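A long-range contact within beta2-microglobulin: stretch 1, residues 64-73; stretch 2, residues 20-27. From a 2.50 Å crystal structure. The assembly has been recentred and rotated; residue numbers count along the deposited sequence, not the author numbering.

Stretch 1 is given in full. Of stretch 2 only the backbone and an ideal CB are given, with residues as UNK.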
ATOM      1  N   ARG B  64      -4.753   2.479   3.692  1.00 40.93           N
ATOM      2  CA  ARG B  64      -5.235   1.891   4.936  1.00 26.14           C
ATOM      3  C   ARG B  64      -6.334   0.887   4.625  1.00 32.92           C
ATOM      4  O   ARG B  64      -7.286   1.206   3.901  1.00 28.60           O
ATOM      5  CB  ARG B  64      -5.759   2.969   5.889  1.00 29.44           C
ATOM      6  CG  ARG B  64      -6.372   2.424   7.181  1.00 40.79           C
ATOM      7  CD  ARG B  64      -5.295   2.069   8.192  1.00 46.57           C
ATOM      8  NE  ARG B  64      -4.718   3.266   8.795  1.00 53.54           N
ATOM      9  CZ  ARG B  64      -3.720   3.252   9.670  1.00 57.04           C
ATOM     10  NH1 ARG B  64      -3.185   2.098  10.046  1.00 58.83           N
ATOM     11  NH2 ARG B  64      -3.267   4.391  10.175  1.00 58.41           N
ATOM     12  N   LEU B  65      -6.211  -0.309   5.187  1.00 31.10           N
ATOM     13  CA  LEU B  65      -7.182  -1.376   5.014  1.00 26.53           C
ATOM     14  C   LEU B  65      -7.832  -1.685   6.356  1.00 33.19           C
ATOM     15  O   LEU B  65      -7.156  -1.729   7.388  1.00 30.76           O
ATOM     16  CB  LEU B  65      -6.525  -2.632   4.442  1.00 20.83           C
ATOM     17  CG  LEU B  65      -7.466  -3.828   4.294  1.00 32.57           C
ATOM     18  CD1 LEU B  65      -8.508  -3.613   3.175  1.00 20.04           C
ATOM     19  CD2 LEU B  65      -6.644  -5.071   4.057  1.00 19.89           C
ATOM     20  N   VAL B  66      -9.151  -1.879   6.334  1.00 34.37           N
ATOM     21  CA  VAL B  66      -9.960  -2.120   7.523  1.00 22.75           C
ATOM     22  C   VAL B  66     -10.897  -3.268   7.204  1.00 26.20           C
ATOM     23  O   VAL B  66     -11.551  -3.263   6.155  1.00 30.80           O
ATOM     24  CB  VAL B  66     -10.758  -0.868   7.931  1.00 31.86           C
ATOM     25  CG1 VAL B  66     -11.532  -1.128   9.210  1.00 31.72           C
ATOM     26  CG2 VAL B  66      -9.816   0.337   8.114  1.00 32.28           C
ATOM     27  N   TYR B  67     -10.955  -4.262   8.082  1.00 25.01           N
ATOM     28  CA  TYR B  67     -11.734  -5.439   7.733  1.00 24.85           C
ATOM     29  C   TYR B  67     -12.209  -6.160   8.987  1.00 30.52           C
ATOM     30  O   TYR B  67     -11.742  -5.903  10.101  1.00 28.76           O
ATOM     31  CB  TYR B  67     -10.937  -6.381   6.819  1.00 25.37           C
ATOM     32  CG  TYR B  67      -9.663  -6.905   7.434  1.00 26.26           C
ATOM     33  CD1 TYR B  67      -9.636  -8.127   8.094  1.00 30.96           C
ATOM     34  CD2 TYR B  67      -8.483  -6.184   7.352  1.00 34.06           C
ATOM     35  CE1 TYR B  67      -8.467  -8.610   8.673  1.00 33.77           C
ATOM     36  CE2 TYR B  67      -7.302  -6.662   7.923  1.00 32.88           C
ATOM     37  CZ  TYR B  67      -7.302  -7.875   8.579  1.00 43.10           C
ATOM     38  OH  TYR B  67      -6.134  -8.345   9.143  1.00 45.73           O
ATOM     39  N   ALA B  68     -13.165  -7.071   8.780  1.00 36.01           N
ATOM     40  CA  ALA B  68     -13.791  -7.825   9.856  1.00 27.72           C
ATOM     41  C   ALA B  68     -14.449  -9.059   9.270  1.00 23.48           C
ATOM     42  O   ALA B  68     -14.978  -9.017   8.159  1.00 32.51           O
ATOM     43  CB  ALA B  68     -14.829  -6.994  10.613  1.00 26.82           C
ATOM     44  N   LYS B  69     -14.378 -10.159  10.008  1.00 34.87           N
ATOM     45  CA  LYS B  69     -15.088 -11.362   9.615  1.00 39.33           C
ATOM     46  C   LYS B  69     -16.583 -11.157   9.836  1.00 45.29           C
ATOM     47  O   LYS B  69     -17.007 -10.402  10.717  1.00 37.11           O
ATOM     48  CB  LYS B  69     -14.582 -12.573  10.401  1.00 36.26           C
ATOM     49  CG  LYS B  69     -13.243 -13.141   9.903  1.00 39.32           C
ATOM     50  CD  LYS B  69     -13.000 -14.574  10.405  1.00 49.88           C
ATOM     51  CE  LYS B  69     -12.929 -14.648  11.941  1.00 62.59           C
ATOM     52  NZ  LYS B  69     -11.546 -14.910  12.468  1.00 50.84           N
ATOM     53  N   VAL B  70     -17.386 -11.812   9.000  1.00 41.70           N
ATOM     54  CA  VAL B  70     -18.831 -11.638   9.037  1.00 47.18           C
ATOM     55  C   VAL B  70     -19.467 -12.809   8.306  1.00 46.48           C
ATOM     56  O   VAL B  70     -18.824 -13.468   7.485  1.00 42.91           O
ATOM     57  CB  VAL B  70     -19.247 -10.279   8.418  1.00 47.00           C
ATOM     58  CG1 VAL B  70     -19.242 -10.354   6.897  1.00 41.23           C
ATOM     59  CG2 VAL B  70     -20.613  -9.877   8.937  1.00 61.66           C
ATOM     60  N   ILE B  71     -20.724 -13.087   8.623  1.00 55.60           N
ATOM     61  CA  ILE B  71     -21.498 -14.149   7.995  1.00 50.24           C
ATOM     62  C   ILE B  71     -22.688 -13.519   7.286  1.00 48.71           C
ATOM     63  O   ILE B  71     -23.654 -13.095   7.938  1.00 59.71           O
ATOM     64  CB  ILE B  71     -21.948 -15.205   9.010  1.00 51.58           C
ATOM     65  CG1 ILE B  71     -20.773 -15.684   9.861  1.00 47.79           C
ATOM     66  CG2 ILE B  71     -22.580 -16.382   8.300  1.00 48.49           C
ATOM     67  CD1 ILE B  71     -21.140 -16.871  10.746  1.00 42.64           C
ATOM     68  N   PRO B  72     -22.670 -13.423   5.968  1.00 63.19           N
ATOM     69  CA  PRO B  72     -23.774 -12.773   5.256  1.00 69.19           C
ATOM     70  C   PRO B  72     -25.114 -13.498   5.409  1.00 68.82           C
ATOM     71  O   PRO B  72     -25.184 -14.697   5.696  1.00 54.51           O
ATOM     72  CB  PRO B  72     -23.305 -12.773   3.793  1.00 60.78           C
ATOM     73  CG  PRO B  72     -21.792 -12.844   3.875  1.00 55.47           C
ATOM     74  CD  PRO B  72     -21.495 -13.666   5.097  1.00 53.79           C
ATOM     75  N   ASP B  73     -26.185 -12.720   5.243  1.00 72.43           N
ATOM     76  CA  ASP B  73     -27.533 -13.204   4.961  1.00 68.27           C
ATOM     77  C   ASP B  73     -28.239 -12.115   4.157  1.00 70.41           C
ATOM     78  O   ASP B  73     -27.759 -10.982   4.060  1.00 79.21           O
ATOM     79  CB  ASP B  73     -28.299 -13.548   6.243  1.00 56.86           C
ATOM     80  CG  ASP B  73     -28.182 -12.468   7.294  1.00 57.09           C
ATOM     81  OD1 ASP B  73     -27.884 -12.814   8.453  1.00 67.16           O
ATOM     82  OD2 ASP B  73     -28.382 -11.277   6.966  1.00 51.81           O
ATOM     83  N   UNK B  20     -19.184 -17.932   5.821  1.00 43.29           N
ATOM     84  CA  UNK B  20     -18.415 -16.853   6.413  1.00 43.91           C
ATOM     85  C   UNK B  20     -17.505 -16.181   5.391  1.00 43.69           C
ATOM     86  O   UNK B  20     -16.942 -16.820   4.496  1.00 34.82           O
ATOM     87  CB  UNK B  20     -17.587 -17.381   7.586  1.00 43.91           C
ATOM     88  N   UNK B  21     -17.365 -14.873   5.553  1.00 39.04           N
ATOM     89  CA  UNK B  21     -16.722 -14.002   4.595  1.00 38.04           C
ATOM     90  C   UNK B  21     -15.886 -12.979   5.358  1.00 33.25           C
ATOM     91  O   UNK B  21     -15.897 -12.920   6.593  1.00 26.71           O
ATOM     92  CB  UNK B  21     -17.751 -13.318   3.693  1.00 38.04           C
ATOM     93  N   UNK B  22     -15.146 -12.162   4.620  1.00 28.88           N
ATOM     94  CA  UNK B  22     -14.462 -11.022   5.208  1.00 27.91           C
ATOM     95  C   UNK B  22     -14.888  -9.773   4.467  1.00 26.51           C
ATOM     96  O   UNK B  22     -14.829  -9.725   3.235  1.00 26.97           O
ATOM     97  CB  UNK B  22     -12.943 -11.197   5.162  1.00 27.91           C
ATOM     98  N   UNK B  23     -15.329  -8.781   5.221  1.00 25.06           N
ATOM     99  CA  UNK B  23     -15.736  -7.497   4.683  1.00 27.68           C
ATOM    100  C   UNK B  23     -14.560  -6.541   4.804  1.00 26.85           C
ATOM    101  O   UNK B  23     -13.978  -6.420   5.883  1.00 28.78           O
ATOM    102  CB  UNK B  23     -16.971  -6.954   5.405  1.00 27.68           C
ATOM    103  N   UNK B  24     -14.217  -5.863   3.709  1.00 24.85           N
ATOM    104  CA  UNK B  24     -13.088  -4.942   3.673  1.00 27.41           C
ATOM    105  C   UNK B  24     -13.540  -3.544   3.296  1.00 25.96           C
ATOM    106  O   UNK B  24     -14.424  -3.371   2.457  1.00 30.03           O
ATOM    107  CB  UNK B  24     -12.024  -5.434   2.690  1.00 27.41           C
ATOM    108  N   UNK B  25     -12.888  -2.547   3.885  1.00 30.34           N
ATOM    109  CA  UNK B  25     -12.959  -1.174   3.410  1.00 24.13           C
ATOM    110  C   UNK B  25     -11.536  -0.647   3.231  1.00 27.01           C
ATOM    111  O   UNK B  25     -10.712  -0.728   4.149  1.00 26.96           O
ATOM    112  CB  UNK B  25     -13.755  -0.296   4.377  1.00 24.13           C
ATOM    113  N   UNK B  26     -11.249  -0.112   2.047  1.00 28.22           N
ATOM    114  CA  UNK B  26      -9.890   0.239   1.654  1.00 22.84           C
ATOM    115  C   UNK B  26      -9.858   1.666   1.132  1.00 24.84           C
ATOM    116  O   UNK B  26     -10.654   2.034   0.263  1.00 31.01           O
ATOM    117  CB  UNK B  26      -9.359  -0.732   0.597  1.00 22.84           C
ATOM    118  N   UNK B  27      -8.953   2.465   1.676  1.00 20.15           N
ATOM    119  CA  UNK B  27      -8.795   3.860   1.314  1.00 23.01           C
ATOM    120  C   UNK B  27      -7.368   4.082   0.852  1.00 26.62           C
ATOM    121  O   UNK B  27      -6.429   3.526   1.423  1.00 30.88           O
ATOM    122  CB  UNK B  27      -9.144   4.781   2.485  1.00 23.01           C
TER

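The two strands run antiparallel, their axes 4.6 Å apart at closest approach, and the first rule is written in backbone. At positions 21, 23, 25 and 27 paired N-H and C=O groups reach across to Val70, Ala68, Val66 and Arg64, making eight hydrogen bonds of 2.7 to 3.1 Å between backbone N and O atoms. Since these bonds use no side chain, they say little about the sequence beyond excluding proline, which has no N-H to give, at the four donating positions. Side chains alternate: 22, 24 and 26 share a face with Lys69, Tyr67 and Leu65, while 21, 23, 25 and 27 share the other with Val70, Ala68, Val66 and Arg64.

Position 20 lies before the strand, and its CB points sideways, 4.3 Å from Ile71 CG1. A long flexible chain could lie along Ile71 and approach the aliphatic part of Lys69, whose amine stays out of reach of an acid here, so glutamate, glutamine or a long aliphatic would fit. The deposited residue is Glu20. Extended at chi1 and chi2 (both t), it places CG 3.9 Å from Ile71 CG1 and its OE1 3.3 Å from Lys69 CD, so the contact with lysine is to the aliphatic stem.

At 21 the ideal CB is 4.0 Å from Pro72 CD. A small or medium residue, polar or apolar, could rest there. Asn21 does, and its OD1 accepts a 2.7 Å hydrogen bond from the backbone N of position 22; its amide has further partners elsewhere in the structure.

Position 22 looks out between Lys69 and the ring of Tyr67, with extended backbone angles (-125/128). Beta-branched residues suit such a strand site, and valine, isoleucine or threonine would all be plausible. Thr22, chi1 m, puts CG2 3.9 Å from Tyr67 CD1, while its OG1 lies 4.3 Å from Lys69 CG.

At 23 the neighbour across is Ala68, whose small methyl leaves space, with Val70 CG1 4.4 Å from the ideal CB. A large apolar residue is a natural choice. Phe23 keeps its CB 4.3 Å from Val70 CG1, but with chi1 t its ring leads away from stretch 1.

Position 24 faces a more definite environment: Leu65 CD1 is 4.0 Å from the ideal CB and Tyr67 CB 4.4 Å. Flat or aliphatic side chains would pack here. His24, chi1 m, sets CD2 3.7 Å from Tyr67 CB and meets Leu65 CD1 at its ring edge; the two aromatic rings lie obliquely, centroids 6.0 Å apart. Both its nitrogens are hydrogen-bonded elsewhere in the structure.

At 25, opposite Val66, a compact apolar residue such as valine, alanine or cysteine would do. Cys25 occupies it, covalently bonded elsewhere in the structure.

Position 26 again meets Leu65, with CD1 4.0 Å from the ideal CB; leucine, phenylalanine or tyrosine could cover it. Tyr26 turns its ring edge to Leu65 CB, and its CD1 comes 3.4 Å from Arg64 O.

At 27 the Arg64 side chain leads away, so little is asked beyond strand geometry; Ala27 suffices.

Stretch 2 (20-27) ENTFHCYA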
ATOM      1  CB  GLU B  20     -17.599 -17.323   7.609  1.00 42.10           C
ATOM      2  CG  GLU B  20     -17.168 -16.113   8.438  1.00 52.83           C
ATOM      3  CD  GLU B  20     -16.295 -16.439   9.620  1.00 67.27           C
ATOM      4  OE1 GLU B  20     -16.142 -15.552  10.496  1.00 76.29           O
ATOM      5  OE2 GLU B  20     -15.778 -17.580   9.680  1.00 69.02           O
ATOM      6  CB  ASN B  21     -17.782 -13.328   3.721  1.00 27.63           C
ATOM      7  CG  ASN B  21     -17.272 -12.983   2.339  1.00 37.90           C
ATOM      8  OD1 ASN B  21     -16.136 -12.510   2.172  1.00 32.57           O
ATOM      9  ND2 ASN B  21     -18.124 -13.187   1.335  1.00 32.50           N
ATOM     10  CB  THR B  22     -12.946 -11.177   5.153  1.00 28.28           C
ATOM     11  OG1 THR B  22     -12.586 -12.414   5.761  1.00 26.45           O
ATOM     12  CG2 THR B  22     -12.260 -10.025   5.881  1.00 28.53           C
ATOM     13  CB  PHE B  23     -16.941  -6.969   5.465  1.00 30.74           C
ATOM     14  CG  PHE B  23     -17.435  -5.629   5.005  1.00 31.97           C
ATOM     15  CD1 PHE B  23     -17.782  -5.418   3.676  1.00 25.92           C
ATOM     16  CD2 PHE B  23     -17.579  -4.590   5.910  1.00 22.81           C
ATOM     17  CE1 PHE B  23     -18.250  -4.185   3.259  1.00 29.86           C
ATOM     18  CE2 PHE B  23     -18.045  -3.352   5.500  1.00 30.10           C
ATOM     19  CZ  PHE B  23     -18.383  -3.151   4.172  1.00 31.74           C
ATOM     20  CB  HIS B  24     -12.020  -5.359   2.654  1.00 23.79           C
ATOM     21  CG  HIS B  24     -11.564  -6.779   2.775  1.00 30.72           C
ATOM     22  ND1 HIS B  24     -12.318  -7.845   2.323  1.00 26.07           N
ATOM     23  CD2 HIS B  24     -10.406  -7.308   3.248  1.00 22.94           C
ATOM     24  CE1 HIS B  24     -11.651  -8.970   2.531  1.00 31.21           C
ATOM     25  NE2 HIS B  24     -10.489  -8.673   3.092  1.00 28.14           N
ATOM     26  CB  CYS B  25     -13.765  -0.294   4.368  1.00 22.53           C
ATOM     27  SG  CYS B  25     -13.865   1.439   3.817  1.00 31.74           S
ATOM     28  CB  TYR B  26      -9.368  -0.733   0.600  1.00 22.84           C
ATOM     29  CG  TYR B  26      -7.981  -0.422   0.118  1.00 31.31           C
ATOM     30  CD1 TYR B  26      -6.883  -0.538   0.962  1.00 24.98           C
ATOM     31  CD2 TYR B  26      -7.761  -0.009  -1.190  1.00 30.14           C
ATOM     32  CE1 TYR B  26      -5.605  -0.251   0.511  1.00 25.48           C
ATOM     33  CE2 TYR B  26      -6.496   0.283  -1.641  1.00 24.83           C
ATOM     34  CZ  TYR B  26      -5.420   0.164  -0.787  1.00 26.24           C
ATOM     35  OH  TYR B  26      -4.154   0.455  -1.238  1.00 26.99           O
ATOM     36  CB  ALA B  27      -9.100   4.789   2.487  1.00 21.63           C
TER
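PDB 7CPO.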